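Local coordinates for CELL WALL surface anchor family protein (Streptococcus pneumoniae, PDB 2WW8) that serves as the adhesin of the pneumococcal pilus, probably recognising host cells through an integrin-like domain that carries a bound magnesium ion, at residues 246-258 with 333-345. Sequence-based numbering, arbitrary orientation. Where two conformers were deposited one is given.
Sequences RRAERAGEATRSL and ELKNKVPTEAEDH
V338 presses its CG1 methyl onto the CA of G252, 3.7 Å away, where the loop following helix 328-337 runs over helix 247-263. Both helices belong to an integrin-like (von Willebrand factor A-type) domain, whose central parallel sheet meets the buried part: V338 rests on L272 of strand 269-275 and T255 on I229 of strand 225-232. T255 adds its CG2 methyl, 4.0 Å from V338 CG2, while T255 OG1 turns back to A251 O. With no side chain at G252, P339 O comes within 3.6 Å of G252 CA. A water bridges A248 O and P339 O, donating to both. A248 CB rests against the E341 backbone, and N239, in the loop after strand 225-232 carrying the magnesium ligands S234 and S236, hydrogen-bonds to both E249 N and T340 O.

The solvent side is more polar, and looser at E341, whose CB points away from the helix. A salt bridge within 246-258 joins R246 NE and NH2 to E249 OE2 and OE1 from above the carboxylate plane, both oxygens lying close to the guanidinium plane. K335 sends its ammonium to D260. R256, extended from CG to NE, clamps this edge: it runs antiparallel alongside V338, NE 3.8 Å from V338 CB, with T340 CG2 over one guanidinium face; its NE donates to K335 O at 2.9 Å, bent to 141°, from the carbonyl face opposite V338 N.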
ATOM      1  N   ARG A 246       4.167  10.916 -34.510  1.00 10.81           N
ATOM      2  CA  ARG A 246       3.284  10.804 -33.353  1.00 12.82           C
ATOM      3  C   ARG A 246       2.954  12.216 -32.805  1.00 13.11           C
ATOM      4  O   ARG A 246       2.920  12.438 -31.585  1.00 14.57           O
ATOM      5  CB  ARG A 246       3.888   9.876 -32.255  1.00 11.40           C
ATOM      6  CG  ARG A 246       4.636   8.592 -32.651  1.00 15.23           C
ATOM      7  CD  ARG A 246       3.801   7.649 -33.495  1.00 13.82           C
ATOM      8  NE  ARG A 246       2.593   7.333 -32.747  1.00 16.80           N
ATOM      9  CZ  ARG A 246       1.561   6.650 -33.224  1.00 18.30           C
ATOM     10  NH1 ARG A 246       1.561   6.197 -34.475  1.00 21.33           N
ATOM     11  NH2 ARG A 246       0.522   6.422 -32.438  1.00 15.38           N
ATOM     12  N   ARG A 247       2.761  13.196 -33.688  1.00 12.32           N
ATOM     13  CA  ARG A 247       2.557  14.557 -33.227  1.00 12.75           C
ATOM     14  C   ARG A 247       1.383  14.711 -32.251  1.00 13.47           C
ATOM     15  O   ARG A 247       1.565  15.281 -31.147  1.00 12.53           O
ATOM     16  CB  ARG A 247       2.397  15.556 -34.368  1.00 11.68           C
ATOM     17  CG  ARG A 247       3.717  15.757 -35.157  1.00 10.27           C
ATOM     18  CD  ARG A 247       3.543  16.868 -36.193  1.00 10.88           C
ATOM     19  NE  ARG A 247       4.764  17.038 -36.966  1.00 10.98           N
ATOM     20  CZ  ARG A 247       4.842  17.843 -38.013  1.00 13.85           C
ATOM     21  NH1 ARG A 247       3.770  18.509 -38.437  1.00 10.42           N
ATOM     22  NH2 ARG A 247       5.995  17.919 -38.652  1.00 10.25           N
ATOM     23  N   ALA A 248       0.209  14.207 -32.641  1.00 13.33           N
ATOM     24  CA  ALA A 248      -0.995  14.399 -31.839  1.00 13.35           C
ATOM     25  C   ALA A 248      -0.834  13.739 -30.469  1.00 14.05           C
ATOM     26  O   ALA A 248      -1.134  14.346 -29.412  1.00 14.60           O
ATOM     27  CB  ALA A 248      -2.220  13.944 -32.582  1.00 12.41           C
ATOM     28  N   GLU A 249      -0.361  12.504 -30.475  1.00 14.60           N
ATOM     29  CA  GLU A 249      -0.313  11.815 -29.210  1.00 14.19           C
ATOM     30  C   GLU A 249       0.697  12.450 -28.264  1.00 15.31           C
ATOM     31  O   GLU A 249       0.465  12.540 -27.052  1.00 15.88           O
ATOM     32  CB  GLU A 249      -0.191  10.290 -29.319  1.00 16.70           C
ATOM     33  CG  GLU A 249       1.151   9.754 -29.488  1.00 18.19           C
ATOM     34  CD  GLU A 249       1.234   8.257 -29.726  1.00 24.52           C
ATOM     35  OE1 GLU A 249       0.225   7.533 -29.861  1.00 22.12           O
ATOM     36  OE2 GLU A 249       2.382   7.806 -29.817  1.00 22.45           O
ATOM     37  N   ARG A 250       1.838  12.867 -28.782  1.00 11.80           N
ATOM     38  CA  ARG A 250       2.830  13.445 -27.920  1.00 12.36           C
ATOM     39  C   ARG A 250       2.441  14.841 -27.437  1.00 12.23           C
ATOM     40  O   ARG A 250       2.767  15.195 -26.310  1.00 14.18           O
ATOM     41  CB  ARG A 250       4.247  13.376 -28.518  1.00 12.12           C
ATOM     42  CG  ARG A 250       4.732  11.923 -28.689  1.00 11.39           C
ATOM     43  CD  ARG A 250       6.050  11.856 -29.408  1.00 15.32           C
ATOM     44  NE  ARG A 250       6.442  10.468 -29.497  1.00 15.08           N
ATOM     45  CZ  ARG A 250       7.430   9.965 -30.248  1.00 19.52           C
ATOM     46  NH1 ARG A 250       8.226  10.725 -31.002  1.00 13.50           N
ATOM     47  NH2 ARG A 250       7.665   8.661 -30.199  1.00 14.13           N
ATOM     48  N   ALA A 251       1.832  15.656 -28.283  1.00 11.34           N
ATOM     49  CA  ALA A 251       1.382  17.000 -27.876  1.00 12.43           C
ATOM     50  C   ALA A 251       0.271  16.818 -26.875  1.00 12.34           C
ATOM     51  O   ALA A 251       0.232  17.643 -25.980  1.00 14.87           O
ATOM     52  CB  ALA A 251       0.853  17.800 -29.053  1.00 10.59           C
ATOM     53  N   GLY A 252      -0.607  15.815 -27.052  1.00 11.62           N
ATOM     54  CA  GLY A 252      -1.696  15.519 -26.104  1.00  9.97           C
ATOM     55  C   GLY A 252      -1.163  15.041 -24.755  1.00 12.41           C
ATOM     56  O   GLY A 252      -1.563  15.569 -23.706  1.00 12.13           O
ATOM     57  N   GLU A 253      -0.240  14.080 -24.751  1.00 10.81           N
ATOM     58  CA  GLU A 253       0.362  13.658 -23.484  1.00 13.84           C
ATOM     59  C   GLU A 253       1.109  14.812 -22.785  1.00 13.24           C
ATOM     60  O   GLU A 253       1.046  14.889 -21.544  1.00 12.80           O
ATOM     61  CB  GLU A 253       1.284  12.445 -23.640  1.00 15.60           C
ATOM     62  CG  GLU A 253       0.595  11.172 -24.216  1.00 23.68           C
ATOM     63  CD  GLU A 253       1.536  10.058 -24.771  1.00 37.17           C
ATOM     64  OE1 GLU A 253       2.771  10.276 -24.942  1.00 41.19           O
ATOM     65  OE2 GLU A 253       1.030   8.941 -25.078  1.00 37.48           O
ATOM     66  N   ALA A 254       1.814  15.664 -23.546  1.00 12.01           N
ATOM     67  CA  ALA A 254       2.517  16.816 -22.974  1.00 12.72           C
ATOM     68  C   ALA A 254       1.468  17.796 -22.375  1.00 12.77           C
ATOM     69  O   ALA A 254       1.646  18.285 -21.269  1.00 12.03           O
ATOM     70  CB  ALA A 254       3.362  17.543 -24.017  1.00  9.62           C
ATOM     71  N   THR A 255       0.366  18.047 -23.088  1.00 12.43           N
ATOM     72  CA  THR A 255      -0.681  18.937 -22.585  1.00 14.31           C
ATOM     73  C   THR A 255      -1.242  18.444 -21.237  1.00 15.54           C
ATOM     74  O   THR A 255      -1.297  19.246 -20.279  1.00 13.39           O
ATOM     75  CB  THR A 255      -1.786  19.135 -23.639  1.00 14.44           C
ATOM     76  OG1 THR A 255      -1.197  19.692 -24.811  1.00 13.28           O
ATOM     77  CG2 THR A 255      -2.976  20.022 -23.193  1.00 17.76           C
ATOM     78  N   ARG A 256      -1.610  17.155 -21.189  1.00 14.45           N
ATOM     79  CA  ARG A 256      -2.105  16.540 -19.961  1.00 14.73           C
ATOM     80  C   ARG A 256      -1.108  16.721 -18.814  1.00 13.28           C
ATOM     81  O   ARG A 256      -1.592  16.988 -17.709  1.00 12.27           O
ATOM     82  CB  ARG A 256      -2.471  15.059 -20.101  1.00 14.48           C
ATOM     83  CG  ARG A 256      -3.685  14.872 -21.056  1.00 16.25           C
ATOM     84  CD  ARG A 256      -3.886  13.369 -21.315  1.00 17.98           C
ATOM     85  NE  ARG A 256      -5.119  13.310 -22.087  1.00 18.34           N
ATOM     86  CZ  ARG A 256      -5.528  12.289 -22.828  1.00 23.76           C
ATOM     87  NH1 ARG A 256      -4.778  11.185 -22.881  1.00 19.40           N
ATOM     88  NH2 ARG A 256      -6.696  12.406 -23.475  1.00 21.66           N
ATOM     89  N   SER A 257       0.197  16.546 -19.069  1.00 11.30           N
ATOM     90  CA  SER A 257       1.188  16.669 -17.984  0.50 12.88           C
ATOM     91  C   SER A 257       1.339  18.114 -17.534  1.00 12.04           C
ATOM     92  O   SER A 257       1.451  18.356 -16.346  1.00 11.46           O
ATOM     93  CB  SER A 257       2.565  16.079 -18.280  0.50 11.93           C
ATOM     94  OG  SER A 257       3.398  16.392 -17.176  0.50 13.64           O
ATOM     95  N   LEU A 258       1.305  19.049 -18.470  1.00 13.03           N
ATOM     96  CA  LEU A 258       1.324  20.470 -18.152  1.00 15.12           C
ATOM     97  C   LEU A 258       0.086  20.883 -17.306  1.00 14.17           C
ATOM     98  O   LEU A 258       0.200  21.610 -16.326  1.00 14.08           O
ATOM     99  CB  LEU A 258       1.408  21.322 -19.437  1.00 15.01           C
ATOM    100  CG  LEU A 258       1.356  22.847 -19.230  1.00 15.99           C
ATOM    101  CD1 LEU A 258       2.557  23.321 -18.409  1.00 14.84           C
ATOM    102  CD2 LEU A 258       1.232  23.625 -20.536  1.00 13.42           C
ATOM    103  N   GLU A 333     -12.108  15.850 -16.456  1.00 17.93           N
ATOM    104  CA  GLU A 333     -12.926  15.860 -17.637  1.00 16.87           C
ATOM    105  C   GLU A 333     -12.178  16.599 -18.737  1.00 14.52           C
ATOM    106  O   GLU A 333     -12.098  16.116 -19.858  1.00 16.13           O
ATOM    107  CB  GLU A 333     -14.260  16.498 -17.253  1.00 15.96           C
ATOM    108  CG  GLU A 333     -15.261  16.449 -18.384  1.00 28.81           C
ATOM    109  CD  GLU A 333     -16.570  17.169 -18.042  1.00 36.24           C
ATOM    110  OE1 GLU A 333     -16.814  17.524 -16.853  1.00 36.63           O
ATOM    111  OE2 GLU A 333     -17.317  17.402 -19.023  1.00 36.25           O
ATOM    112  N   LEU A 334     -11.560  17.730 -18.397  1.00 13.53           N
ATOM    113  CA  LEU A 334     -10.775  18.503 -19.351  1.00 14.07           C
ATOM    114  C   LEU A 334      -9.607  17.678 -19.931  1.00 14.28           C
ATOM    115  O   LEU A 334      -9.384  17.646 -21.153  1.00 15.12           O
ATOM    116  CB  LEU A 334     -10.377  19.830 -18.705  1.00 13.68           C
ATOM    117  CG  LEU A 334      -9.447  20.843 -19.386  1.00 18.22           C
ATOM    118  CD1 LEU A 334      -9.388  22.193 -18.619  1.00 19.96           C
ATOM    119  CD2 LEU A 334      -8.027  20.266 -19.518  1.00 16.52           C
ATOM    120  N   LYS A 335      -8.844  17.010 -19.070  1.00 15.04           N
ATOM    121  CA  LYS A 335      -7.733  16.196 -19.572  1.00 13.49           C
ATOM    122  C   LYS A 335      -8.270  15.067 -20.459  1.00 13.64           C
ATOM    123  O   LYS A 335      -7.590  14.714 -21.390  1.00 14.04           O
ATOM    124  CB  LYS A 335      -6.948  15.549 -18.414  1.00 11.72           C
ATOM    125  CG  LYS A 335      -6.017  16.535 -17.648  1.00 11.98           C
ATOM    126  CD  LYS A 335      -5.534  15.864 -16.412  1.00 11.98           C
ATOM    127  CE  LYS A 335      -4.502  14.875 -16.686  1.00 16.45           C
ATOM    128  NZ  LYS A 335      -4.218  14.187 -15.386  1.00 16.79           N
ATOM    129  N   ASN A 336      -9.428  14.456 -20.191  1.00 15.20           N
ATOM    130  CA  ASN A 336     -10.022  13.459 -21.114  1.00 15.79           C
ATOM    131  C   ASN A 336     -10.497  14.015 -22.455  1.00 16.85           C
ATOM    132  O   ASN A 336     -10.819  13.248 -23.377  1.00 17.52           O
ATOM    133  CB  ASN A 336     -11.229  12.753 -20.491  1.00 16.21           C
ATOM    134  CG  ASN A 336     -10.826  11.751 -19.403  1.00 20.64           C
ATOM    135  OD1 ASN A 336      -9.722  11.204 -19.442  1.00 28.02           O
ATOM    136  ND2 ASN A 336     -11.695  11.518 -18.424  1.00 19.92           N
ATOM    137  N   LYS A 337     -10.597  15.335 -22.554  1.00 14.84           N
ATOM    138  CA  LYS A 337     -10.984  15.979 -23.817  1.00 16.45           C
ATOM    139  C   LYS A 337      -9.798  16.311 -24.673  1.00 14.54           C
ATOM    140  O   LYS A 337      -9.969  16.603 -25.880  1.00 15.76           O
ATOM    141  CB  LYS A 337     -11.781  17.267 -23.548  1.00 15.03           C
ATOM    142  CG  LYS A 337     -13.177  16.722 -23.184  1.00 22.78           C
ATOM    143  CD  LYS A 337     -14.123  17.796 -22.804  1.00 26.05           C
ATOM    144  CE  LYS A 337     -14.953  18.123 -24.025  1.00 21.10           C
ATOM    145  NZ  LYS A 337     -15.788  19.349 -23.675  1.00 20.85           N
ATOM    146  N   VAL A 338      -8.610  16.319 -24.060  1.00 14.35           N
ATOM    147  CA  VAL A 338      -7.371  16.527 -24.821  1.00 13.64           C
ATOM    148  C   VAL A 338      -7.269  15.423 -25.911  1.00 13.21           C
ATOM    149  O   VAL A 338      -7.270  14.276 -25.552  1.00 15.08           O
ATOM    150  CB  VAL A 338      -6.130  16.507 -23.924  1.00 14.15           C
ATOM    151  CG1 VAL A 338      -4.900  16.697 -24.798  1.00 12.96           C
ATOM    152  CG2 VAL A 338      -6.190  17.637 -22.853  1.00 12.74           C
ATOM    153  N   PRO A 339      -7.165  15.776 -27.214  1.00 12.36           N
ATOM    154  CA  PRO A 339      -7.084  14.770 -28.257  1.00 13.65           C
ATOM    155  C   PRO A 339      -5.674  14.131 -28.263  1.00 14.68           C
ATOM    156  O   PRO A 339      -4.686  14.856 -28.028  1.00 13.56           O
ATOM    157  CB  PRO A 339      -7.300  15.594 -29.540  1.00 12.32           C
ATOM    158  CG  PRO A 339      -6.705  16.938 -29.207  1.00 12.45           C
ATOM    159  CD  PRO A 339      -7.107  17.144 -27.762  1.00 12.70           C
ATOM    160  N   THR A 340      -5.597  12.835 -28.562  1.00 12.86           N
ATOM    161  CA  THR A 340      -4.279  12.211 -28.856  1.00 15.95           C
ATOM    162  C   THR A 340      -4.180  11.644 -30.285  1.00 16.46           C
ATOM    163  O   THR A 340      -3.273  10.846 -30.590  1.00 15.53           O
ATOM    164  CB  THR A 340      -3.960  11.064 -27.860  1.00 17.24           C
ATOM    165  OG1 THR A 340      -5.073  10.155 -27.844  1.00 18.43           O
ATOM    166  CG2 THR A 340      -3.727  11.648 -26.474  1.00 17.74           C
ATOM    167  N   GLU A 341      -5.138  12.051 -31.122  1.00 14.97           N
ATOM    168  CA  GLU A 341      -5.195  11.664 -32.540  1.00 16.12           C
ATOM    169  C   GLU A 341      -5.653  12.900 -33.273  1.00 14.73           C
ATOM    170  O   GLU A 341      -6.285  13.791 -32.652  1.00 15.98           O
ATOM    171  CB  GLU A 341      -6.279  10.581 -32.751  1.00 17.70           C
ATOM    172  CG  GLU A 341      -6.190   9.355 -31.819  1.00 23.25           C
ATOM    173  CD  GLU A 341      -5.062   8.376 -32.157  1.00 31.81           C
ATOM    174  OE1 GLU A 341      -4.441   8.451 -33.252  1.00 35.46           O
ATOM    175  OE2 GLU A 341      -4.790   7.495 -31.313  1.00 34.06           O
ATOM    176  N   ALA A 342      -5.394  12.924 -34.577  1.00 13.04           N
ATOM    177  CA  ALA A 342      -5.945  13.871 -35.515  1.00 13.97           C
ATOM    178  C   ALA A 342      -6.458  13.032 -36.700  1.00 17.05           C
ATOM    179  O   ALA A 342      -6.335  11.819 -36.732  1.00 18.87           O
ATOM    180  CB  ALA A 342      -4.853  14.875 -35.964  1.00 11.17           C
ATOM    181  N   GLU A 343      -7.031  13.657 -37.718  1.00 19.16           N
ATOM    182  CA  GLU A 343      -7.699  12.907 -38.746  1.00 20.39           C
ATOM    183  C   GLU A 343      -6.569  12.283 -39.596  1.00 23.17           C
ATOM    184  O   GLU A 343      -5.757  13.030 -40.176  1.00 23.24           O
ATOM    185  CB  GLU A 343      -8.600  13.875 -39.528  1.00 18.95           C
ATOM    186  CG  GLU A 343      -9.108  13.213 -40.783  1.00 24.57           C
ATOM    187  CD  GLU A 343      -9.929  11.972 -40.402  1.00 25.94           C
ATOM    188  OE1 GLU A 343     -10.799  12.108 -39.485  1.00 28.58           O
ATOM    189  OE2 GLU A 343      -9.630  10.908 -40.990  1.00 27.67           O
ATOM    190  N   ASP A 344      -6.500  10.946 -39.598  1.00 23.35           N
ATOM    191  CA  ASP A 344      -5.454  10.141 -40.267  1.00 26.99           C
ATOM    192  C   ASP A 344      -5.589   9.904 -41.782  1.00 26.30           C
ATOM    193  O   ASP A 344      -4.604   9.642 -42.499  1.00 25.35           O
ATOM    194  CB  ASP A 344      -5.358   8.748 -39.637  1.00 25.39           C
ATOM    195  CG  ASP A 344      -4.772   8.790 -38.234  1.00 33.28           C
ATOM    196  OD1 ASP A 344      -4.144   9.833 -37.882  1.00 32.86           O
ATOM    197  OD2 ASP A 344      -4.924   7.764 -37.509  1.00 37.14           O
ATOM    198  N   HIS A 345      -6.832   9.937 -42.244  1.00 26.94           N
ATOM    199  CA  HIS A 345      -7.163   9.675 -43.649  1.00 27.11           C
ATOM    200  C   HIS A 345      -6.792  10.891 -44.508  1.00 26.77           C
ATOM    201  O   HIS A 345      -6.393  11.915 -43.961  1.00 23.35           O
ATOM    202  CB  HIS A 345      -8.658   9.339 -43.717  1.00 28.75           C
ATOM    203  CG  HIS A 345      -9.013   8.161 -42.860  1.00 28.69           C
ATOM    204  ND1 HIS A 345      -9.405   8.283 -41.540  1.00 30.54           N
ATOM    205  CD2 HIS A 345      -8.922   6.832 -43.107  1.00 33.12           C
ATOM    206  CE1 HIS A 345      -9.575   7.076 -41.023  1.00 31.86           C
ATOM    207  NE2 HIS A 345      -9.289   6.175 -41.951  1.00 34.69           N
TER
HETATM  208  O   HOH W   1      -2.970  16.458 -29.531  1.00 15.67           O